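Local coordinates for CRISPR-associated protein, Cse1 family (Acidimicrobium ferrooxidans, PDB 4H3T) that probably serves as the large Cse1 subunit of the type I-E CRISPR Cascade complex, which uses guide RNA to recognise invading DNA, at residues F10-S14 and E15-P19; D92-F95 and A96-H100; F36-A39 and H40-V43. The protein carries 1 engineered substitution. All coordinates share one frame; numbering follows the deposited sequence.

Contact 1 of 3, residues F10-S14 and E15-P19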
# COMPACT_ATOMS: atom_id res chain seq x y z
N PHE A 10 15.28 -24.82 8.74
CA PHE A 10 14.32 -23.85 9.32
C PHE A 10 13.05 -23.95 8.49
O PHE A 10 12.90 -23.33 7.43
CB PHE A 10 14.90 -22.43 9.41
CG PHE A 10 14.05 -21.47 10.21
CD1 PHE A 10 14.08 -21.48 11.60
CD2 PHE A 10 13.18 -20.59 9.57
CE1 PHE A 10 13.31 -20.58 12.33
CE2 PHE A 10 12.42 -19.68 10.31
CZ PHE A 10 12.46 -19.71 11.68
N ASP A 11 12.15 -24.81 8.96
CA ASP A 11 10.90 -25.13 8.28
C ASP A 11 9.88 -24.02 8.58
O ASP A 11 9.35 -23.92 9.68
CB ASP A 11 10.40 -26.54 8.71
CG ASP A 11 9.09 -27.03 8.07
OD1 ASP A 11 8.41 -26.24 7.43
OD2 ASP A 11 8.75 -28.17 8.26
N LEU A 12 9.57 -23.25 7.56
CA LEU A 12 8.66 -22.10 7.65
C LEU A 12 7.22 -22.51 7.90
O LEU A 12 6.39 -21.68 8.30
CB LEU A 12 8.77 -21.25 6.37
CG LEU A 12 10.13 -20.63 6.05
CD1 LEU A 12 10.07 -19.93 4.70
CD2 LEU A 12 10.59 -19.70 7.15
N SER A 13 6.89 -23.76 7.66
CA SER A 13 5.54 -24.22 8.00
C SER A 13 5.38 -24.51 9.50
O SER A 13 4.25 -24.56 9.96
CB SER A 13 5.16 -25.47 7.21
OG SER A 13 5.77 -26.65 7.71
N SER A 14 6.48 -24.77 10.26
CA SER A 14 6.36 -25.17 11.66
C SER A 14 7.20 -24.32 12.64
O SER A 14 6.94 -24.38 13.84
CB SER A 14 6.73 -26.65 11.82
OG SER A 14 8.00 -26.90 11.24
N GLU A 15 8.09 -23.48 12.17
CA GLU A 15 8.88 -22.57 13.03
C GLU A 15 8.26 -21.21 13.09
O GLU A 15 7.74 -20.75 12.07
CB GLU A 15 10.31 -22.38 12.48
CG GLU A 15 11.06 -23.67 12.36
CD GLU A 15 11.78 -24.14 13.60
OE1 GLU A 15 11.42 -23.74 14.73
OE2 GLU A 15 12.73 -24.92 13.42
N PRO A 16 8.44 -20.49 14.20
CA PRO A 16 7.81 -19.14 14.30
C PRO A 16 8.57 -18.06 13.53
O PRO A 16 9.76 -17.92 13.67
CB PRO A 16 7.80 -18.86 15.82
CG PRO A 16 8.83 -19.76 16.43
CD PRO A 16 9.03 -20.94 15.49
N TRP A 17 7.88 -17.33 12.63
CA TRP A 17 8.53 -16.23 11.93
C TRP A 17 7.59 -15.10 11.48
O TRP A 17 8.10 -14.10 10.99
CB TRP A 17 9.32 -16.75 10.69
CG TRP A 17 8.50 -17.38 9.64
CD1 TRP A 17 7.88 -18.60 9.69
CD2 TRP A 17 8.19 -16.83 8.35
NE1 TRP A 17 7.19 -18.83 8.53
CE2 TRP A 17 7.41 -17.78 7.66
CE3 TRP A 17 8.61 -15.67 7.67
CZ2 TRP A 17 7.01 -17.61 6.33
CZ3 TRP A 17 8.24 -15.51 6.34
CH2 TRP A 17 7.46 -16.48 5.68
N LEU A 18 6.27 -15.26 11.60
CA LEU A 18 5.27 -14.30 11.13
C LEU A 18 4.72 -13.53 12.33
O LEU A 18 4.05 -14.11 13.16
CB LEU A 18 4.15 -15.04 10.39
CG LEU A 18 4.64 -15.79 9.16
CD1 LEU A 18 3.64 -16.76 8.71
CD2 LEU A 18 4.98 -14.86 8.02
N PRO A 19 5.08 -12.24 12.48
CA PRO A 19 4.64 -11.50 13.68
C PRO A 19 3.18 -11.11 13.59
O PRO A 19 2.73 -10.51 12.60
CB PRO A 19 5.57 -10.28 13.72
CG PRO A 19 6.17 -10.20 12.42
CD PRO A 19 5.88 -11.39 11.60
O HOH W 1 12.74 -26.38 11.31
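Trp-17 reaches back over Leu-12 and grips it in two ways at once. Its indole NE1 donates to the backbone O of Leu-12 at 3.0 Å, the oxygen lying close to the ring plane and accepting on a lone pair. The methyl CD2 of Leu-12 sits over one face of the indole, 3.7 Å from the centroid of the five-membered ring and almost on its normal, a CH-pi contact; Leu-18 CD2 covers the opposite face. Tryptophan suits this place because a single flat group offers both a wide apolar surface and one N-H for a main-chain oxygen. With chi1 at 63°, its CG lies between its own backbone N and carbonyl carbon, sending the indole back toward the preceding turn.

In the second pair, CB of Glu-15 lies over the phenyl face of Phe-10, 3.8 Å from its centroid, and the chain then bends at chi2 (-86°), leaving the carboxylate nearly parallel to the ring. A water links the carboxylate to the first segment, donating to Glu-15 OE2 and accepting from Asp-11 N. Glutamate offers methylenes to the ring and a carboxylate to the water.

Behind both pairs stands Asp-11. Its backbone O accepts from Glu-15 N at 2.8 Å and also from Ser-14 N, drawing the chain into a tight turn. Its short acid lets OD1 take Ser-13 N, two residues on, at 2.9 Å, forming an Asx turn, and Ser-13 OG at 2.7 Å from the same face of the carboxylate; OD2 makes a salt bridge with Arg-99.

From this turn the chain enters strand 18-22, at whose start Trp-17 and Leu-18 both face Val-30 in a classic beta bulge, while the indole packs against helices 32-37, 52-68 and 157-170.

Contact 2 of 3, residues D92-F95 and A96-H100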
# COMPACT_ATOMS: atom_id res chain seq x y z
N ASP A 92 -3.04 -29.23 7.37
CA ASP A 92 -2.01 -30.25 7.60
C ASP A 92 -1.81 -31.18 6.38
O ASP A 92 -0.67 -31.51 6.10
CB ASP A 92 -2.29 -31.05 8.89
CG ASP A 92 -2.03 -30.22 10.14
OD1 ASP A 92 -1.17 -29.28 10.09
OD2 ASP A 92 -2.70 -30.45 11.17
N ASP A 93 -2.85 -31.49 5.61
CA ASP A 93 -2.64 -32.26 4.37
C ASP A 93 -1.77 -31.46 3.37
O ASP A 93 -0.87 -32.02 2.76
CB ASP A 93 -3.99 -32.61 3.68
CG ASP A 93 -4.84 -33.63 4.39
OD1 ASP A 93 -4.32 -34.31 5.32
OD2 ASP A 93 -6.05 -33.73 4.04
N TYR A 94 -2.01 -30.15 3.25
CA TYR A 94 -1.21 -29.33 2.33
C TYR A 94 0.25 -29.29 2.78
O TYR A 94 1.13 -29.58 1.98
CB TYR A 94 -1.80 -27.92 2.17
CG TYR A 94 -1.08 -27.11 1.12
CD1 TYR A 94 -1.41 -27.23 -0.22
CD2 TYR A 94 -0.03 -26.28 1.47
CE1 TYR A 94 -0.72 -26.52 -1.19
CE2 TYR A 94 0.73 -25.64 0.51
CZ TYR A 94 0.36 -25.71 -0.82
OH TYR A 94 1.09 -25.01 -1.73
N PHE A 95 0.51 -28.95 4.05
CA PHE A 95 1.91 -28.84 4.53
C PHE A 95 2.59 -30.20 4.61
O PHE A 95 3.80 -30.24 4.39
CB PHE A 95 2.02 -28.08 5.86
CG PHE A 95 1.83 -26.60 5.69
CD1 PHE A 95 2.65 -25.88 4.83
CD2 PHE A 95 0.78 -25.94 6.32
CE1 PHE A 95 2.48 -24.52 4.67
CE2 PHE A 95 0.58 -24.56 6.11
CZ PHE A 95 1.39 -23.89 5.24
N ALA A 96 1.87 -31.32 4.77
CA ALA A 96 2.52 -32.65 4.69
C ALA A 96 3.02 -32.84 3.25
O ALA A 96 4.15 -33.25 3.07
CB ALA A 96 1.55 -33.77 5.10
N ARG A 97 2.22 -32.46 2.24
CA ARG A 97 2.64 -32.59 0.83
C ARG A 97 3.80 -31.66 0.45
O ARG A 97 4.65 -32.07 -0.32
CB ARG A 97 1.44 -32.32 -0.12
CG ARG A 97 1.72 -32.22 -1.64
CD ARG A 97 1.91 -33.56 -2.33
NE ARG A 97 2.12 -33.44 -3.78
CZ ARG A 97 3.28 -33.15 -4.39
NH1 ARG A 97 4.37 -32.90 -3.68
NH2 ARG A 97 3.35 -33.09 -5.71
N TRP A 98 3.83 -30.42 0.93
CA TRP A 98 4.77 -29.44 0.42
C TRP A 98 5.83 -28.97 1.37
O TRP A 98 6.67 -28.13 0.96
CB TRP A 98 3.95 -28.22 -0.04
CG TRP A 98 3.11 -28.54 -1.24
CD1 TRP A 98 1.77 -28.78 -1.27
CD2 TRP A 98 3.60 -28.84 -2.55
NE1 TRP A 98 1.38 -29.14 -2.54
CE2 TRP A 98 2.49 -29.18 -3.35
CE3 TRP A 98 4.88 -28.85 -3.13
CZ2 TRP A 98 2.61 -29.51 -4.70
CZ3 TRP A 98 5.01 -29.19 -4.46
CH2 TRP A 98 3.88 -29.49 -5.24
N ARG A 99 5.88 -29.48 2.59
CA ARG A 99 6.86 -28.90 3.50
C ARG A 99 8.32 -29.15 3.09
O ARG A 99 9.15 -28.35 3.49
CB ARG A 99 6.65 -29.26 4.94
CG ARG A 99 7.03 -30.63 5.30
CD ARG A 99 6.40 -31.02 6.62
NE ARG A 99 6.88 -30.22 7.75
CZ ARG A 99 6.53 -30.42 9.03
NH1 ARG A 99 5.66 -31.37 9.35
NH2 ARG A 99 7.05 -29.66 9.99
N HIS A 100 8.60 -30.10 2.18
CA HIS A 100 9.97 -30.26 1.63
C HIS A 100 10.38 -28.99 0.80
O HIS A 100 11.56 -28.81 0.47
CB HIS A 100 10.04 -31.54 0.76
CG HIS A 100 9.23 -31.47 -0.51
ND1 HIS A 100 7.84 -31.62 -0.51
CD2 HIS A 100 9.65 -31.32 -1.80
CE1 HIS A 100 7.45 -31.51 -1.77
NE2 HIS A 100 8.50 -31.30 -2.59
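Ala-96 turns its small CB to within 3.3 Å of the backbone O of Asp-92, the same oxygen that accepts its N-H at 2.9 Å. The small side chain fits against the carbonyl of the preceding turn at an exposed position, and the acid of Asp-92 is engaged elsewhere, in a salt bridge with Arg-33. Arg-97 continues the pattern with a longer bond from its N to Asp-93 O. Its side chain bends at chi2 (78°), and the guanidinium comes to lie with one face over CZ2 of Trp-98, while its CG lies over a face of the indole.

These are the i to i+4 bonds of helix 88-98, and the same spacing sets aromatic side chains one above the other at Tyr-94 and Trp-98. Trp-98 N donates to Tyr-94 O at 3.0 Å, in the carbonyl plane. The indole leads with its CD1 corner, which stands over one face of the tyrosine ring, 3.4 Å from CE1. The planes are inclined by 36° and the centroids are 4.4 Å apart, an oblique pairing. Tyr-94 has CG anti to its backbone N (chi1 -174°), which swings the ring along the helix under the indole. A tyrosine fits because its ring packs on helix 52-68 while its OH bonds to Glu-238 and Trp-237.

At Arg-99 the backbone passes into a 3-10 segment, and its N makes a weak bond to Phe-95 O. The aliphatic CB of Arg-99 passes 3.1 Å from that oxygen, its guanidinium going on to Asp-11, while the ring of Phe-95 packs edge-to-face with Phe-102.

Contact 3 of 3, residues F36-A39 and H40-V43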
# COMPACT_ATOMS: atom_id res chain seq x y z
N PHE A 36 -2.75 -20.10 9.84
CA PHE A 36 -4.01 -20.58 9.28
C PHE A 36 -4.87 -21.19 10.36
O PHE A 36 -6.03 -20.84 10.50
CB PHE A 36 -3.72 -21.60 8.16
CG PHE A 36 -3.44 -20.85 6.89
CD1 PHE A 36 -4.48 -20.32 6.15
CD2 PHE A 36 -2.14 -20.66 6.44
CE1 PHE A 36 -4.23 -19.61 5.01
CE2 PHE A 36 -1.88 -19.90 5.31
CZ PHE A 36 -2.94 -19.40 4.58
N VAL A 37 -4.30 -22.09 11.16
CA VAL A 37 -5.08 -22.79 12.21
C VAL A 37 -5.64 -21.77 13.21
O VAL A 37 -6.80 -21.89 13.59
CB VAL A 37 -4.22 -23.88 12.90
CG1 VAL A 37 -4.97 -24.51 14.10
CG2 VAL A 37 -3.84 -24.94 11.89
N LEU A 38 -4.86 -20.73 13.53
CA LEU A 38 -5.27 -19.73 14.53
C LEU A 38 -5.76 -18.40 13.95
O LEU A 38 -5.96 -17.45 14.71
CB LEU A 38 -4.08 -19.48 15.47
CG LEU A 38 -3.47 -20.69 16.18
CD1 LEU A 38 -2.30 -20.27 17.02
CD2 LEU A 38 -4.47 -21.39 17.04
N ALA A 39 -6.02 -18.33 12.62
CA ALA A 39 -6.41 -17.08 11.97
C ALA A 39 -7.64 -16.39 12.60
O ALA A 39 -7.65 -15.18 12.69
CB ALA A 39 -6.68 -17.34 10.49
N HIS A 40 -8.60 -17.15 13.13
CA HIS A 40 -9.80 -16.60 13.78
C HIS A 40 -9.50 -16.01 15.19
O HIS A 40 -10.38 -15.38 15.77
CB HIS A 40 -10.88 -17.67 13.87
CG HIS A 40 -10.46 -18.86 14.69
ND1 HIS A 40 -9.39 -19.66 14.31
CD2 HIS A 40 -10.93 -19.30 15.88
CE1 HIS A 40 -9.28 -20.58 15.26
NE2 HIS A 40 -10.20 -20.41 16.20
N THR A 41 -8.30 -16.25 15.74
CA THR A 41 -7.90 -15.77 17.09
C THR A 41 -6.92 -14.59 16.96
O THR A 41 -6.51 -14.00 17.96
CB THR A 41 -7.24 -16.91 17.93
OG1 THR A 41 -5.91 -17.14 17.46
CG2 THR A 41 -8.03 -18.19 17.93
N ILE A 42 -6.51 -14.27 15.73
CA ILE A 42 -5.53 -13.22 15.42
C ILE A 42 -6.21 -12.00 14.91
O ILE A 42 -7.11 -12.11 14.08
CB ILE A 42 -4.51 -13.81 14.38
CG1 ILE A 42 -3.72 -14.98 15.05
CG2 ILE A 42 -3.59 -12.76 13.82
CD1 ILE A 42 -2.88 -15.85 14.04
N VAL A 43 -5.78 -10.83 15.40
CA VAL A 43 -6.26 -9.52 14.93
C VAL A 43 -5.71 -9.29 13.54
O VAL A 43 -6.44 -8.99 12.59
CB VAL A 43 -5.86 -8.36 15.89
CG1 VAL A 43 -6.23 -6.96 15.32
CG2 VAL A 43 -6.54 -8.54 17.24
O HOH W 2 -8.91 -20.38 11.39
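Thr-41 donates two hydrogen bonds to one oxygen, the backbone O of Leu-38. Its N donates at 2.8 Å from above the carbonyl plane (45° out of it), and its OG1 donates at the same length within the plane, on a lone pair. The rotamer makes this possible: chi1 of 76° tucks the hydroxyl between the backbone N and the carbonyl carbon, beside the N-H that shares its acceptor. Ile-42 N adds a weak bond to Ala-39 O at 3.4 Å.

His-40 reaches back toward helix 32-37. A water hydrogen-bonded to its ND1 at 3.0 Å donates to Phe-36 O, joining the imidazole to the end of that helix. The ring meets Val-37 O at its edge, CE1 lying 3.3 Å from that oxygen, and CG2 of Thr-41 lies over one face.

Ile-42 lays CG1 and CD1 against Leu-38 O, and its CD1 makes an apolar contact with Leu-38 CB at 4.1 Å; the branched chain also touches Val-20 and Phe-22 of strand 18-22. Phe-36 packs against helices 52-68 and 88-98.

As helix 32-37 gives way to strand 42-45, its last carbonyls are thus met by nearby amides together with a threonine hydroxyl and a water, and histidine suits its place by offering a ring nitrogen able to hold that bridging water.

Overall arrangement
From the N terminus, contact 1 turns the chain into strand 18-22, the middle strand of the three-stranded antiparallel sheet. After strand 27-30 and helix 32-37, contact 3 makes the turn that brings the chain back to the sheet as strand 42-45, a neighbour of 18-22. Helices 52-68 and 74-82 follow before contact 2, on helix 88-98. The three are local contacts in series; none encloses or crosses another. Contacts 1 and 2 touch, with Ser-13 packed on Phe-95 beside the Asp-11 to Arg-99 bridge. Contact 3 touches neither, though its nearest atoms are about 5 Å from contact 2; helix 52-68 packs against all three.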